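Local coordinates for putative primary metabolism protein HVA1 (Cryptococcus neoformans, PDB 4P5N), which may play a role in primary metabolism of this pathogenic fungus, where it is associated with virulence, and carries a small Tudor domain of the SH3 clan, at residues D7-I13 with P67-D72. Residues are numbered along the deposited sequence; the frame is centred on the assembly and turned at random.
With SO4 (sulfate ion), chain E.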
loop_
_atom_site.group_PDB
_atom_site.type_symbol
_atom_site.label_atom_id
_atom_site.label_comp_id
_atom_site.label_asym_id
_atom_site.label_seq_id
_atom_site.Cartn_x
_atom_site.Cartn_y
_atom_site.Cartn_z
ATOM N N ASP A 7 4.487 -7.837 16.759
ATOM C CA ASP A 7 3.095 -7.376 16.704
ATOM C C ASP A 7 2.689 -6.621 17.979
ATOM O O ASP A 7 3.546 -6.345 18.839
ATOM C CB ASP A 7 2.144 -8.548 16.386
ATOM C CG ASP A 7 1.892 -9.461 17.573
ATOM O OD1 ASP A 7 2.535 -9.314 18.642
ATOM O OD2 ASP A 7 1.016 -10.346 17.428
ATOM N N LYS A 8 1.400 -6.306 18.118
ATOM C CA LYS A 8 0.951 -5.473 19.264
ATOM C C LYS A 8 1.000 -6.227 20.585
ATOM O O LYS A 8 0.819 -5.642 21.648
ATOM C CB LYS A 8 -0.449 -4.913 19.010
ATOM C CG LYS A 8 -1.573 -5.929 19.093
ATOM C CD LYS A 8 -2.934 -5.285 18.852
ATOM C CE LYS A 8 -3.273 -4.235 19.911
ATOM N NZ LYS A 8 -4.666 -3.737 19.764
ATOM N N GLN A 9 1.238 -7.539 20.506
ATOM C CA GLN A 9 1.425 -8.369 21.702
ATOM C C GLN A 9 2.874 -8.767 21.927
ATOM O O GLN A 9 3.166 -9.641 22.751
ATOM C CB GLN A 9 0.512 -9.602 21.639
ATOM C CG GLN A 9 -0.984 -9.263 21.523
ATOM C CD GLN A 9 -1.530 -8.379 22.656
ATOM O OE1 GLN A 9 -0.945 -8.284 23.745
ATOM N NE2 GLN A 9 -2.652 -7.727 22.399
ATOM N N GLY A 10 3.791 -8.085 21.235
ATOM C CA GLY A 10 5.222 -8.338 21.423
ATOM C C GLY A 10 5.734 -9.616 20.786
ATOM O O GLY A 10 6.830 -10.092 21.139
ATOM N N GLN A 11 4.951 -10.187 19.867
ATOM C CA GLN A 11 5.285 -11.484 19.277
ATOM C C GLN A 11 5.985 -11.298 17.945
ATOM O O GLN A 11 5.537 -10.497 17.125
ATOM C CB GLN A 11 4.010 -12.340 19.104
ATOM C CG GLN A 11 3.236 -12.566 20.408
ATOM C CD GLN A 11 4.114 -13.142 21.504
ATOM O OE1 GLN A 11 4.627 -14.256 21.379
ATOM N NE2 GLN A 11 4.329 -12.370 22.569
ATOM N N ASN A 12 7.079 -12.037 17.735
ATOM C CA ASN A 12 7.812 -11.978 16.479
ATOM C C ASN A 12 6.930 -12.372 15.298
ATOM O O ASN A 12 6.257 -13.421 15.332
ATOM C CB ASN A 12 9.042 -12.894 16.546
ATOM C CG ASN A 12 10.038 -12.466 17.623
ATOM O OD1 ASN A 12 10.194 -11.271 17.896
ATOM N ND2 ASN A 12 10.744 -13.432 18.213
ATOM N N ILE A 13 6.943 -11.552 14.250
ATOM C CA ILE A 13 6.137 -11.825 13.065
ATOM C C ILE A 13 7.010 -12.502 12.015
ATOM O O ILE A 13 8.093 -12.032 11.718
ATOM C CB ILE A 13 5.525 -10.531 12.468
ATOM C CG1 ILE A 13 4.656 -9.799 13.510
ATOM C CG2 ILE A 13 4.754 -10.856 11.181
ATOM C CD1 ILE A 13 4.320 -8.366 13.128
ATOM N N PRO A 67 3.587 -2.944 11.999
ATOM C CA PRO A 67 3.508 -4.198 12.774
ATOM C C PRO A 67 2.922 -4.012 14.160
ATOM O O PRO A 67 2.280 -4.916 14.688
ATOM C CB PRO A 67 4.979 -4.638 12.884
ATOM C CG PRO A 67 5.776 -3.366 12.674
ATOM C CD PRO A 67 4.976 -2.561 11.684
ATOM N N GLY A 68 3.167 -2.855 14.760
ATOM C CA GLY A 68 2.850 -2.652 16.172
ATOM C C GLY A 68 1.381 -2.489 16.484
ATOM O O GLY A 68 0.994 -2.423 17.651
ATOM N N THR A 69 0.550 -2.430 15.450
ATOM C CA THR A 69 -0.894 -2.286 15.632
ATOM C C THR A 69 -1.635 -3.430 14.958
ATOM O O THR A 69 -2.852 -3.375 14.757
ATOM C CB THR A 69 -1.392 -0.969 15.036
ATOM O OG1 THR A 69 -0.859 -0.843 13.709
ATOM C CG2 THR A 69 -0.916 0.187 15.892
ATOM N N LEU A 70 -0.918 -4.479 14.596
ATOM C CA LEU A 70 -1.644 -5.651 14.159
ATOM C C LEU A 70 -1.384 -6.815 15.093
ATOM O O LEU A 70 -0.498 -6.744 15.945
ATOM C CB LEU A 70 -1.402 -5.966 12.697
ATOM C CG LEU A 70 0.025 -6.145 12.238
ATOM C CD1 LEU A 70 0.687 -7.359 12.891
ATOM C CD2 LEU A 70 0.158 -6.280 10.725
ATOM N N THR A 71 -2.169 -7.878 14.938
ATOM C CA THR A 71 -2.007 -9.074 15.760
ATOM C C THR A 71 -1.613 -10.249 14.889
ATOM O O THR A 71 -2.253 -10.500 13.866
ATOM C CB THR A 71 -3.299 -9.392 16.537
ATOM O OG1 THR A 71 -3.652 -8.260 17.327
ATOM C CG2 THR A 71 -3.132 -10.615 17.470
ATOM N N ASP A 72 -0.550 -10.958 15.284
ATOM C CA ASP A 72 -0.148 -12.172 14.581
ATOM C C ASP A 72 -0.962 -13.309 15.195
ATOM O O ASP A 72 -0.680 -13.756 16.314
ATOM C CB ASP A 72 1.354 -12.394 14.758
ATOM C CG ASP A 72 1.896 -13.546 13.942
ATOM O OD1 ASP A 72 1.199 -14.590 13.800
ATOM O OD2 ASP A 72 3.074 -13.411 13.506
HETATM S S SO4 E . -1.456 2.117 12.396
HETATM O O1 SO4 E . -1.520 3.600 12.407
HETATM O O2 SO4 E . -2.530 1.660 13.307
HETATM O O3 SO4 E . -0.140 1.648 12.954
HETATM O O4 SO4 E . -1.793 1.634 11.033
HETATM O O HOH W 1 0.181 -12.486 18.769
HETATM O O HOH W 2 -4.284 -8.398 20.003
#
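The carboxylate of D7 ties its own turn to the backbone of D72. D7 CB lies 3.2 Å from L70 O and 4.0 Å from L70 CD1. CG, between the backbone N and the carbonyl carbon (chi1 76°), brings the carboxylate between the D7-Q11 loop and D72, with OD1 on the loop side and OD2 on the D72 side. OD2 accepts D72 N on its anti lone pair, 2.7 Å away and almost straight at 171°, and also accepts a hydrogen bond from a water that donates as well to D72 O. Q9 N, in an Asx turn, and Q11 N approach OD1 from opposite faces of the carboxylate plane. Aspartate suits this place because its short arm holds OD1 against the N-H groups of its own loop while OD2 still reaches D72 N. Next along, K8 N donates to L70 O at 2.9 Å. K8 CB lies against G68 O, and CG and CD pass T71 OG1, 3.4 Å from CD; lysine's long aliphatic chain can line this surface while its end leads away to solvent. On the apolar side, branched I13 puts CD1 3.8 Å from both P67 CB and L70 CD1, and these three hydrophobic side chains pack against V53 of strand 52-56. The N-terminal loop is thus fastened beside edge strand 71-72. Three backbone N-H groups and a water O-H probably stabilise the buried D7 carboxylate as the anion, offsetting the opposing charge effect of the nearby D72 carboxylate.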